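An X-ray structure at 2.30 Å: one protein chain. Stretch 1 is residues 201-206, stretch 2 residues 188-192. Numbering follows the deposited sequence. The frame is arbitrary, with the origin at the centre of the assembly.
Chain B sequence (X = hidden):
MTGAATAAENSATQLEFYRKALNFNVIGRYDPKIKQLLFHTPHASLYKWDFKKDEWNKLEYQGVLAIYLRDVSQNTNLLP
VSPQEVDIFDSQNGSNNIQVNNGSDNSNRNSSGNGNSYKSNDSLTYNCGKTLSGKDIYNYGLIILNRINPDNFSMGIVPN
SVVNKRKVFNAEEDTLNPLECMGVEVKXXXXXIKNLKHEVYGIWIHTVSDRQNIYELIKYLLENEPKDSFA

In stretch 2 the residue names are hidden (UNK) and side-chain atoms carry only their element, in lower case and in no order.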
# COMPACT_ATOMS: atom_id res chain seq x y z
N TYR B 201 -12.50 3.70 7.47
CA TYR B 201 -11.35 3.30 6.67
C TYR B 201 -11.10 4.35 5.60
O TYR B 201 -12.03 5.03 5.17
CB TYR B 201 -11.58 1.95 5.98
CG TYR B 201 -11.67 0.78 6.92
CD1 TYR B 201 -12.87 0.44 7.54
CD2 TYR B 201 -10.53 0.02 7.23
CE1 TYR B 201 -12.96 -0.62 8.44
CE2 TYR B 201 -10.61 -1.04 8.12
CZ TYR B 201 -11.82 -1.36 8.72
OH TYR B 201 -11.90 -2.40 9.61
N GLY B 202 -9.84 4.47 5.20
CA GLY B 202 -9.47 5.40 4.16
C GLY B 202 -8.79 4.60 3.05
O GLY B 202 -7.94 3.76 3.32
N ILE B 203 -9.18 4.84 1.81
CA ILE B 203 -8.57 4.11 0.71
C ILE B 203 -7.93 5.08 -0.27
O ILE B 203 -8.61 5.91 -0.86
CB ILE B 203 -9.61 3.25 -0.05
CG1 ILE B 203 -10.32 2.30 0.92
CG2 ILE B 203 -8.92 2.44 -1.14
CD1 ILE B 203 -11.46 1.51 0.27
N TRP B 204 -6.60 4.98 -0.42
CA TRP B 204 -5.88 5.83 -1.36
C TRP B 204 -5.91 5.09 -2.69
O TRP B 204 -5.47 3.95 -2.78
CB TRP B 204 -4.42 6.05 -0.94
CG TRP B 204 -3.67 6.90 -1.94
CD1 TRP B 204 -3.74 8.26 -2.06
CD2 TRP B 204 -2.84 6.44 -3.02
NE1 TRP B 204 -3.01 8.67 -3.16
CE2 TRP B 204 -2.45 7.57 -3.76
CE3 TRP B 204 -2.39 5.17 -3.43
CZ2 TRP B 204 -1.63 7.48 -4.90
CZ3 TRP B 204 -1.57 5.08 -4.56
CH2 TRP B 204 -1.20 6.23 -5.28
N ILE B 205 -6.42 5.75 -3.72
CA ILE B 205 -6.49 5.13 -5.03
C ILE B 205 -5.61 5.88 -6.03
O ILE B 205 -5.74 7.09 -6.20
CB ILE B 205 -7.94 5.09 -5.54
CG1 ILE B 205 -8.80 4.25 -4.57
CG2 ILE B 205 -7.99 4.52 -6.94
CD1 ILE B 205 -10.28 4.23 -4.90
N HIS B 206 -4.70 5.15 -6.67
CA HIS B 206 -3.78 5.76 -7.63
C HIS B 206 -4.46 6.39 -8.84
O HIS B 206 -4.16 7.53 -9.19
CB HIS B 206 -2.75 4.73 -8.10
CG HIS B 206 -1.65 5.34 -8.91
ND1 HIS B 206 -0.69 6.16 -8.36
CD2 HIS B 206 -1.40 5.31 -10.24
CE1 HIS B 206 0.10 6.61 -9.31
NE2 HIS B 206 -0.31 6.11 -10.46
N UNK B 188 -10.08 14.93 -0.28
CA UNK B 188 -8.82 15.16 -0.96
C UNK B 188 -8.43 13.93 -1.79
O UNK B 188 -9.05 13.66 -2.81
o UNK B 188 -6.67 17.23 -1.23
c UNK B 188 -7.71 15.50 0.05
c UNK B 188 -6.50 16.16 -0.62
o UNK B 188 -5.39 15.60 -0.52
N UNK B 189 -7.43 13.18 -1.33
CA UNK B 189 -6.97 12.01 -2.07
C UNK B 189 -7.58 10.68 -1.61
O UNK B 189 -7.44 9.67 -2.30
o UNK B 189 -2.88 13.98 -1.01
c UNK B 189 -4.71 13.20 -2.33
o UNK B 189 -2.49 12.33 -2.42
c UNK B 189 -3.26 13.17 -1.89
c UNK B 189 -5.45 11.91 -1.98
N UNK B 190 -8.26 10.69 -0.47
CA UNK B 190 -8.84 9.47 0.07
C UNK B 190 -10.33 9.26 -0.14
O UNK B 190 -11.11 10.21 -0.20
c UNK B 190 -7.32 9.33 3.69
c UNK B 190 -7.21 9.22 2.18
c UNK B 190 -6.64 7.86 1.79
c UNK B 190 -8.60 9.40 1.58
N UNK B 191 -10.71 7.99 -0.25
CA UNK B 191 -12.12 7.64 -0.33
C UNK B 191 -12.30 7.11 1.07
O UNK B 191 -11.64 6.16 1.47
c UNK B 191 -12.25 7.09 -2.76
c UNK B 191 -12.41 6.54 -1.34
c UNK B 191 -13.84 6.02 -1.13
N UNK B 192 -13.18 7.75 1.83
CA UNK B 192 -13.43 7.39 3.21
C UNK B 192 -14.72 6.60 3.36
O UNK B 192 -15.79 7.05 2.96
c UNK B 192 -13.46 8.66 4.09
c UNK B 192 -12.09 9.34 4.00
c UNK B 192 -13.80 8.32 5.53
c UNK B 192 -11.98 10.66 4.74

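Position 188 carries four side-chain atoms, two carbons and two oxygens, with both oxygens on the second carbon. A carboxylate one methylene removed from the backbone is that of aspartate, and the residue is D188. It lies in the loop before the strand, and its side chain is out of reach of stretch 1.

Position 189 has five side-chain atoms: an unbranched run of three carbons, the last bearing two oxygens. The extra methylene makes it glutamate, E189. Its CA-to-CB bond points toward stretch 1, and the carboxylate reaches the edge of the W204 indole, near the ring plane. The OE1 atom of E189 stops 3.8 Å from NE1 of W204, too far for a hydrogen bond, and this indole nitrogen is left buried without a partner.

At position 190 there are four carbons and no heteroatom, forked at the second carbon, with two single-carbon arms. This is the pattern of leucine, L190, with chi1 in m and chi2 in t. Its side chain lies on the same face of the sheet as that of W204; CD2 of L190 is 3.6 Å from the backbone N of W204 and 4.0 Å from its CB. The same methyl also packs over G202, with CD2 of L190 4.1 Å from the glycine C. A CB modelled on G202 would sit only 3.2 Å from CD1 of L190, so the leucine occupies space that the glycine leaves free.

Position 191 shows three carbons, one attached to CA and carrying the other two. Branching at CB with two equal arms identifies valine, V191. It shares a face with I203, and its CG2 lies 4.1 Å from CD1 of I205. Its backbone pairs with I203 in both directions: N of V191 donates to O of I203 at 3.0 Å, and N of I203 donates to O of V191 at 2.8 Å.

Position 192 has four carbons forked at the first, one arm being two carbons long, which defines isoleucine, I192. Its side chain lies on the L190 face, opposite G202, while its CA approaches O of Y201 at 3.4 Å in a CA-H...O contact.

The contact is thus an antiparallel strand pairing, anchored by the two reciprocal hydrogen bonds between I203 and V191. A second CA-H...O contact, from CA of G202 to O of V191 at 3.5 Å, supplements them. Apolar packing secures both faces, L190 against G202 and W204 on one, V191 near I205 on the other, and together the stretches bury 371 Å².

Stretch 2 (188-192) DELVI
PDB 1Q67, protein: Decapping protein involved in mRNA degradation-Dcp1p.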